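Local coordinates for protein phosphoribosylaminoimidazole carboxylase (Treponema denticola, PDB 5C5D) that catalyses the reversible carboxylation of 5-aminoimidazole ribonucleotide with carbon dioxide to 4-carboxy-5-aminoimidazole ribonucleotide in de novo purine biosynthesis, at residues K51-L56 against K60-I65; A83-P88 against A121-R126. The protein carries 1 engineered substitution. All blocks are in the same frame, centred on the assembly; numbering follows the deposited sequence.

Interaction 1. Residues K51-L56 against K60-I65; sequences KEYEAL and KLYITI
Glu54 OE2 lies at the edge of the Tyr62 ring, near its plane, with the carboxylate turned 52° from it. Tyr62 OH donates to Glu54 OE2 (2.7 Å), which accepts through its anti lone pair, on the side away from OE1. The same hydroxyl reaches the base of Tyr53, lying 3.3 Å from Tyr53 CB and oblique to the Tyr53 ring. That ring leads off to bond Arg35 through its own hydroxyl, while Ile6, Val76 and Val80 pack around Tyr62. Bending at chi2 (-67°) folds the Glu54 chain back over the phenol oxygen, and OE1 forms a salt bridge with Lys81, so both carboxylate oxygens are held.

Lys60 comes alongside. Bends at chi3 and chi4 curl its chain towards the backbone carbonyls of Tyr53 and Leu56, bringing Lys60 CE to 3.1 Å from Tyr53 O. NZ donates to Leu56 O at 3.0 Å, nearly in line with the carbonyl (162°), and also to Arg58 O. These backbone oxygens would favour the ammonium charge, as would Glu54 OE2, 4.8 Å from Lys60 NZ. Strand 60-65 thus fastens the turn from which it emerges: this is the helix-to-strand half of a beta-alpha-beta crossover, in which helix 43-54 connects strands 31-36 and 60-65 across strand 4-9, as in the flavodoxin-like sheet order 2-1-3-4-5.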
ATOM      1  N   LYS D  51      19.664 -32.102  10.001  1.00 23.00           N
ATOM      2  CA  LYS D  51      20.623 -33.155   9.634  1.00 23.87           C
ATOM      3  C   LYS D  51      20.016 -34.538   9.853  1.00 28.26           C
ATOM      4  O   LYS D  51      20.257 -35.470   9.079  1.00 27.24           O
ATOM      5  CB  LYS D  51      21.933 -33.021  10.411  1.00 27.83           C
ATOM      6  CG  LYS D  51      22.788 -31.872   9.917  1.00 33.27           C
ATOM      7  CD  LYS D  51      24.134 -31.815  10.638  1.00 38.10           C
ATOM      8  CE  LYS D  51      24.963 -30.623  10.186  1.00 41.76           C
ATOM      9  NZ  LYS D  51      26.191 -30.485  11.039  1.00 47.49           N
ATOM     10  N   GLU D  52      19.238 -34.682  10.918  1.00 25.84           N
ATOM     11  CA  GLU D  52      18.600 -35.964  11.199  1.00 26.85           C
ATOM     12  C   GLU D  52      17.589 -36.338  10.098  1.00 23.88           C
ATOM     13  O   GLU D  52      17.615 -37.470   9.600  1.00 26.95           O
ATOM     14  CB  GLU D  52      17.903 -35.934  12.561  1.00 28.17           C
ATOM     15  CG  GLU D  52      18.879 -35.924  13.734  1.00 34.85           C
ATOM     16  CD  GLU D  52      18.240 -35.506  15.045  1.00 45.80           C
ATOM     17  OE1 GLU D  52      17.025 -35.221  15.069  1.00 49.25           O
ATOM     18  OE2 GLU D  52      18.963 -35.461  16.059  1.00 49.29           O
ATOM     19  N   TYR D  53      16.725 -35.402   9.703  1.00 23.53           N
ATOM     20  CA  TYR D  53      15.717 -35.687   8.665  1.00 22.43           C
ATOM     21  C   TYR D  53      16.380 -35.887   7.297  1.00 24.23           C
ATOM     22  O   TYR D  53      15.974 -36.756   6.519  1.00 22.73           O
ATOM     23  CB  TYR D  53      14.655 -34.576   8.568  1.00 22.99           C
ATOM     24  CG  TYR D  53      13.721 -34.595   9.765  1.00 22.59           C
ATOM     25  CD1 TYR D  53      12.870 -35.671   9.981  1.00 25.75           C
ATOM     26  CD2 TYR D  53      13.701 -33.548  10.657  1.00 21.15           C
ATOM     27  CE1 TYR D  53      12.011 -35.699  11.071  1.00 28.84           C
ATOM     28  CE2 TYR D  53      12.827 -33.548  11.750  1.00 21.14           C
ATOM     29  CZ  TYR D  53      12.003 -34.631  11.951  1.00 25.98           C
ATOM     30  OH  TYR D  53      11.163 -34.651  13.033  1.00 26.39           O
ATOM     31  N   GLU D  54      17.427 -35.124   7.027  1.00 21.37           N
ATOM     32  CA  GLU D  54      18.099 -35.186   5.719  1.00 19.93           C
ATOM     33  C   GLU D  54      18.779 -36.527   5.452  1.00 23.78           C
ATOM     34  O   GLU D  54      18.936 -36.939   4.287  1.00 23.73           O
ATOM     35  CB  GLU D  54      19.114 -34.049   5.602  1.00 20.71           C
ATOM     36  CG  GLU D  54      18.487 -32.709   5.244  1.00 20.84           C
ATOM     37  CD  GLU D  54      17.919 -32.695   3.855  1.00 22.22           C
ATOM     38  OE1 GLU D  54      18.710 -32.533   2.893  1.00 22.24           O
ATOM     39  OE2 GLU D  54      16.683 -32.864   3.721  1.00 21.44           O
ATOM     40  N   ALA D  55      19.183 -37.199   6.525  1.00 23.13           N
ATOM     41  CA  ALA D  55      19.842 -38.493   6.467  1.00 25.88           C
ATOM     42  C   ALA D  55      18.863 -39.645   6.161  1.00 25.89           C
ATOM     43  O   ALA D  55      19.278 -40.771   5.869  1.00 29.96           O
ATOM     44  CB  ALA D  55      20.563 -38.735   7.776  1.00 27.38           C
ATOM     45  N   LEU D  56      17.562 -39.373   6.199  1.00 22.95           N
ATOM     46  CA  LEU D  56      16.589 -40.432   5.911  1.00 25.93           C
ATOM     47  C   LEU D  56      16.460 -40.695   4.399  1.00 24.00           C
ATOM     48  O   LEU D  56      16.237 -39.781   3.616  1.00 25.30           O
ATOM     49  CB  LEU D  56      15.219 -40.067   6.489  1.00 24.16           C
ATOM     50  CG  LEU D  56      15.181 -39.710   7.984  1.00 22.71           C
ATOM     51  CD1 LEU D  56      13.788 -39.259   8.359  1.00 25.80           C
ATOM     52  CD2 LEU D  56      15.603 -40.846   8.883  1.00 29.04           C
ATOM     53  N   LYS D  60      11.203 -36.522   0.840  1.00 19.46           N
ATOM     54  CA  LYS D  60      10.720 -35.625   1.875  1.00 19.20           C
ATOM     55  C   LYS D  60      10.536 -34.225   1.386  1.00 17.49           C
ATOM     56  O   LYS D  60      11.190 -33.783   0.446  1.00 18.54           O
ATOM     57  CB  LYS D  60      11.657 -35.642   3.075  1.00 24.50           C
ATOM     58  CG  LYS D  60      13.052 -35.228   2.853  1.00 29.71           C
ATOM     59  CD  LYS D  60      13.909 -35.881   3.977  1.00 27.05           C
ATOM     60  CE  LYS D  60      15.255 -36.254   3.500  1.00 29.82           C
ATOM     61  NZ  LYS D  60      15.223 -37.256   2.456  1.00 26.02           N
ATOM     62  N   LEU D  61       9.619 -33.541   2.058  1.00 17.24           N
ATOM     63  CA  LEU D  61       9.403 -32.116   1.889  1.00 16.96           C
ATOM     64  C   LEU D  61       9.421 -31.466   3.265  1.00 17.42           C
ATOM     65  O   LEU D  61       9.055 -32.099   4.242  1.00 19.08           O
ATOM     66  CB  LEU D  61       8.079 -31.820   1.189  1.00 17.54           C
ATOM     67  CG  LEU D  61       8.007 -32.225  -0.272  1.00 18.85           C
ATOM     68  CD1 LEU D  61       6.591 -32.042  -0.745  1.00 19.16           C
ATOM     69  CD2 LEU D  61       8.969 -31.431  -1.150  1.00 21.62           C
ATOM     70  N   TYR D  62       9.853 -30.212   3.317  1.00 15.32           N
ATOM     71  CA  TYR D  62       9.732 -29.409   4.519  1.00 15.69           C
ATOM     72  C   TYR D  62       8.723 -28.318   4.266  1.00 16.68           C
ATOM     73  O   TYR D  62       8.797 -27.663   3.230  1.00 18.54           O
ATOM     74  CB  TYR D  62      11.092 -28.814   4.895  1.00 17.79           C
ATOM     75  CG  TYR D  62      12.144 -29.866   5.169  1.00 18.46           C
ATOM     76  CD1 TYR D  62      12.820 -30.482   4.126  1.00 21.33           C
ATOM     77  CD2 TYR D  62      12.478 -30.228   6.464  1.00 20.55           C
ATOM     78  CE1 TYR D  62      13.779 -31.452   4.374  1.00 21.62           C
ATOM     79  CE2 TYR D  62      13.435 -31.163   6.723  1.00 22.67           C
ATOM     80  CZ  TYR D  62      14.097 -31.779   5.674  1.00 21.71           C
ATOM     81  OH  TYR D  62      15.057 -32.751   5.895  1.00 22.31           O
ATOM     82  N   ILE D  63       7.792 -28.136   5.193  1.00 15.37           N
ATOM     83  CA  ILE D  63       6.863 -27.001   5.145  1.00 16.99           C
ATOM     84  C   ILE D  63       7.234 -26.121   6.330  1.00 18.79           C
ATOM     85  O   ILE D  63       7.157 -26.557   7.483  1.00 18.95           O
ATOM     86  CB  ILE D  63       5.397 -27.433   5.192  1.00 17.07           C
ATOM     87  CG1 ILE D  63       5.058 -28.318   3.998  1.00 18.92           C
ATOM     88  CG2 ILE D  63       4.477 -26.210   5.229  1.00 17.57           C
ATOM     89  CD1 ILE D  63       3.606 -28.876   4.049  1.00 18.01           C
ATOM     90  N   THR D  64       7.629 -24.882   6.046  1.00 15.46           N
ATOM     91  CA  THR D  64       8.171 -23.987   7.054  1.00 15.89           C
ATOM     92  C   THR D  64       7.226 -22.844   7.369  1.00 16.09           C
ATOM     93  O   THR D  64       6.709 -22.174   6.491  1.00 18.10           O
ATOM     94  CB  THR D  64       9.523 -23.453   6.597  1.00 20.37           C
ATOM     95  OG1 THR D  64       9.376 -22.965   5.245  1.00 19.40           O
ATOM     96  CG2 THR D  64      10.566 -24.575   6.677  1.00 22.00           C
ATOM     97  N   ILE D  65       6.970 -22.700   8.658  1.00 16.49           N
ATOM     98  CA  ILE D  65       5.988 -21.747   9.186  1.00 15.82           C
ATOM     99  C   ILE D  65       6.621 -20.732  10.117  1.00 19.09           C
ATOM    100  O   ILE D  65       7.065 -21.095  11.179  1.00 21.21           O
ATOM    101  CB  ILE D  65       4.917 -22.475   9.991  1.00 17.88           C
ATOM    102  CG1 ILE D  65       4.218 -23.525   9.118  1.00 18.86           C
ATOM    103  CG2 ILE D  65       3.867 -21.517  10.518  1.00 18.43           C
ATOM    104  CD1 ILE D  65       3.433 -24.529   9.977  1.00 19.63           C
TER

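Interaction 2. Residues A83-P88 against A121-R126; sequences ATIACP and ALLAAR
Ile85 meets Leu123 and Ala124 purely through apolar packing, and no hydrogen bond crosses between the two segments. The touching is done mainly by the delta methyl of Ile85: CD1 lies 3.9 Å from Leu123 CD2 and 4.0 Å from Ala124 CB. Ile85 CD1 is also 3.9 Å from Ala124 N, so the methyl rests on the helix surface itself where the small alanine permits a close approach. Further back along the same branch, Ile85 CG1 is 3.9 Å from Leu123 CD2. An extended chi2 (167°) carries CD1 straight out from the strand to the helix. The leucine runs the other way, its CG anti to the backbone N (chi1 170°), so the two side chains overlap alongside, the leucine pointing towards the strand as the isoleucine points towards the helix.

This packing seats helix 117-129 on one face of the parallel sheet of an alpha/beta/alpha sandwich. Ile63 and Ala112, on the strands flanking 84-86, also touch Ile85, and Leu61 packs against Ala124.

Backbone hydrogen bonding stays within each element or joins strand to strand. In the helix, Ala125 N bonds to Ala121 O at 2.9 Å; strand 84-86 pairs with strand 60-65 and with the chain around Ala112.

The polar contacts of the helix lie further along it, at Arg126, which forms a salt bridge with Asp77 of the second subunit and donates to the Lys81 carbonyl there. Leu123, besides meeting Ile85, makes an apolar interface contact with Ala112 of that subunit.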
ATOM      1  N   ALA D  83      13.136 -29.952  -2.217  1.00 17.39           N
ATOM      2  CA  ALA D  83      12.254 -28.790  -2.201  1.00 15.89           C
ATOM      3  C   ALA D  83      11.679 -28.510  -0.824  1.00 18.17           C
ATOM      4  O   ALA D  83      11.568 -29.405   0.034  1.00 19.55           O
ATOM      5  CB  ALA D  83      11.135 -29.008  -3.186  1.00 17.44           C
ATOM      6  N   THR D  84      11.297 -27.254  -0.634  1.00 17.24           N
ATOM      7  CA  THR D  84      10.578 -26.838   0.555  1.00 15.99           C
ATOM      8  C   THR D  84       9.424 -25.942   0.175  1.00 14.98           C
ATOM      9  O   THR D  84       9.371 -25.407  -0.924  1.00 16.43           O
ATOM     10  CB  THR D  84      11.479 -26.084   1.554  1.00 18.77           C
ATOM     11  OG1 THR D  84      11.777 -24.763   1.080  1.00 17.94           O
ATOM     12  CG2 THR D  84      12.800 -26.820   1.777  1.00 18.86           C
ATOM     13  N   ILE D  85       8.508 -25.807   1.116  1.00 15.45           N
ATOM     14  CA  ILE D  85       7.280 -25.000   0.965  1.00 14.31           C
ATOM     15  C   ILE D  85       7.190 -24.027   2.145  1.00 15.92           C
ATOM     16  O   ILE D  85       7.293 -24.442   3.289  1.00 17.48           O
ATOM     17  CB  ILE D  85       6.043 -25.912   0.948  1.00 14.65           C
ATOM     18  CG1 ILE D  85       6.079 -26.870  -0.239  1.00 16.95           C
ATOM     19  CG2 ILE D  85       4.724 -25.095   0.963  1.00 17.55           C
ATOM     20  CD1 ILE D  85       5.062 -27.984  -0.146  1.00 20.30           C
ATOM     21  N   ALA D  86       7.017 -22.736   1.862  1.00 14.76           N
ATOM     22  CA  ALA D  86       6.737 -21.735   2.898  1.00 15.07           C
ATOM     23  C   ALA D  86       5.245 -21.550   3.028  1.00 15.98           C
ATOM     24  O   ALA D  86       4.589 -21.286   2.042  1.00 16.25           O
ATOM     25  CB  ALA D  86       7.372 -20.410   2.544  1.00 16.43           C
ATOM     26  N   CYS D  87       4.730 -21.640   4.242  1.00 16.73           N
ATOM     27  CA  CYS D  87       3.319 -21.388   4.482  1.00 15.24           C
ATOM     28  C   CYS D  87       3.230 -20.576   5.765  1.00 16.70           C
ATOM     29  O   CYS D  87       3.021 -21.128   6.853  1.00 19.08           O
ATOM     30  CB  CYS D  87       2.552 -22.689   4.577  1.00 16.89           C
ATOM     31  SG  CYS D  87       0.760 -22.420   4.734  1.00 19.15           S
ATOM     32  N   PRO D  88       3.407 -19.245   5.645  1.00 16.80           N
ATOM     33  CA  PRO D  88       3.437 -18.418   6.839  1.00 17.77           C
ATOM     34  C   PRO D  88       2.030 -18.294   7.434  1.00 18.51           C
ATOM     35  O   PRO D  88       1.043 -18.437   6.697  1.00 16.70           O
ATOM     36  CB  PRO D  88       3.959 -17.080   6.327  1.00 18.23           C
ATOM     37  CG  PRO D  88       3.526 -17.022   4.906  1.00 16.71           C
ATOM     38  CD  PRO D  88       3.657 -18.456   4.421  1.00 17.49           C
ATOM     39  N   ALA D 121      -0.604 -28.436   2.014  1.00 17.47           N
ATOM     40  CA  ALA D 121      -0.719 -29.901   2.033  1.00 19.09           C
ATOM     41  C   ALA D 121      -0.987 -30.470   0.652  1.00 19.40           C
ATOM     42  O   ALA D 121      -0.386 -31.474   0.261  1.00 19.28           O
ATOM     43  CB  ALA D 121      -1.813 -30.324   2.981  1.00 20.38           C
ATOM     44  N   LEU D 122      -1.878 -29.831  -0.097  1.00 18.05           N
ATOM     45  CA  LEU D 122      -2.191 -30.299  -1.443  1.00 19.96           C
ATOM     46  C   LEU D 122      -0.996 -30.188  -2.365  1.00 17.45           C
ATOM     47  O   LEU D 122      -0.726 -31.119  -3.145  1.00 17.79           O
ATOM     48  CB  LEU D 122      -3.380 -29.503  -2.015  1.00 17.74           C
ATOM     49  CG  LEU D 122      -3.863 -29.875  -3.417  1.00 17.95           C
ATOM     50  CD1 LEU D 122      -4.344 -31.308  -3.502  1.00 19.00           C
ATOM     51  CD2 LEU D 122      -4.955 -28.901  -3.862  1.00 18.30           C
ATOM     52  N   LEU D 123      -0.259 -29.084  -2.264  1.00 15.31           N
ATOM     53  CA  LEU D 123       0.934 -28.938  -3.088  1.00 16.62           C
ATOM     54  C   LEU D 123       1.919 -30.029  -2.738  1.00 17.68           C
ATOM     55  O   LEU D 123       2.527 -30.623  -3.623  1.00 17.12           O
ATOM     56  CB  LEU D 123       1.596 -27.570  -2.904  1.00 17.02           C
ATOM     57  CG  LEU D 123       2.996 -27.402  -3.536  1.00 14.94           C
ATOM     58  CD1 LEU D 123       2.958 -27.544  -5.031  1.00 15.92           C
ATOM     59  CD2 LEU D 123       3.582 -26.058  -3.160  1.00 17.31           C
ATOM     60  N   ALA D 124       2.122 -30.269  -1.448  1.00 18.70           N
ATOM     61  CA  ALA D 124       3.060 -31.335  -1.059  1.00 17.93           C
ATOM     62  C   ALA D 124       2.617 -32.666  -1.687  1.00 18.12           C
ATOM     63  O   ALA D 124       3.430 -33.424  -2.251  1.00 16.39           O
ATOM     64  CB  ALA D 124       3.149 -31.462   0.432  1.00 20.02           C
ATOM     65  N   ALA D 125       1.335 -32.982  -1.565  1.00 17.71           N
ATOM     66  CA  ALA D 125       0.839 -34.235  -2.112  1.00 17.12           C
ATOM     67  C   ALA D 125       1.075 -34.284  -3.613  1.00 18.01           C
ATOM     68  O   ALA D 125       1.467 -35.325  -4.158  1.00 20.54           O
ATOM     69  CB  ALA D 125      -0.665 -34.405  -1.770  1.00 21.47           C
ATOM     70  N   ARG D 126       0.851 -33.168  -4.291  1.00 19.11           N
ATOM     71  CA  ARG D 126       0.997 -33.162  -5.748  1.00 17.99           C
ATOM     72  C   ARG D 126       2.451 -33.226  -6.186  1.00 19.79           C
ATOM     73  O   ARG D 126       2.741 -33.723  -7.280  1.00 21.94           O
ATOM     74  CB  ARG D 126       0.262 -31.948  -6.335  1.00 18.99           C
ATOM     75  CG  ARG D 126      -1.231 -32.117  -6.121  1.00 19.11           C
ATOM     76  CD  ARG D 126      -2.027 -30.880  -6.483  1.00 20.17           C
ATOM     77  NE  ARG D 126      -2.115 -30.704  -7.918  1.00 21.20           N
ATOM     78  CZ  ARG D 126      -2.673 -29.652  -8.491  1.00 20.49           C
ATOM     79  NH1 ARG D 126      -3.168 -28.681  -7.736  1.00 21.82           N
ATOM     80  NH2 ARG D 126      -2.711 -29.556  -9.812  1.00 21.63           N
TER

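In the fold
The two contacts lie on opposite faces of one sheet, their centres about 12 Å apart. Interaction 1 is a surface contact that ties helix 43-54 to strand 60-65, close in sequence; interaction 2 is buried and joins strand 84-86 to helix 117-129, more than thirty residues further on. Their chemistry follows: hydrogen bonds and charged groups at the start of strand 60-65, where interaction 1 reaches the surface, methyl packing alone in the second. The strands are neighbours, joined by probable backbone hydrogen bonds, Thr64 N to Ile85 O and Ile85 N to Tyr62 O, each 2.8 Å. Thus Tyr62 supplies its side chain to one contact and its backbone to the strand bearing the other.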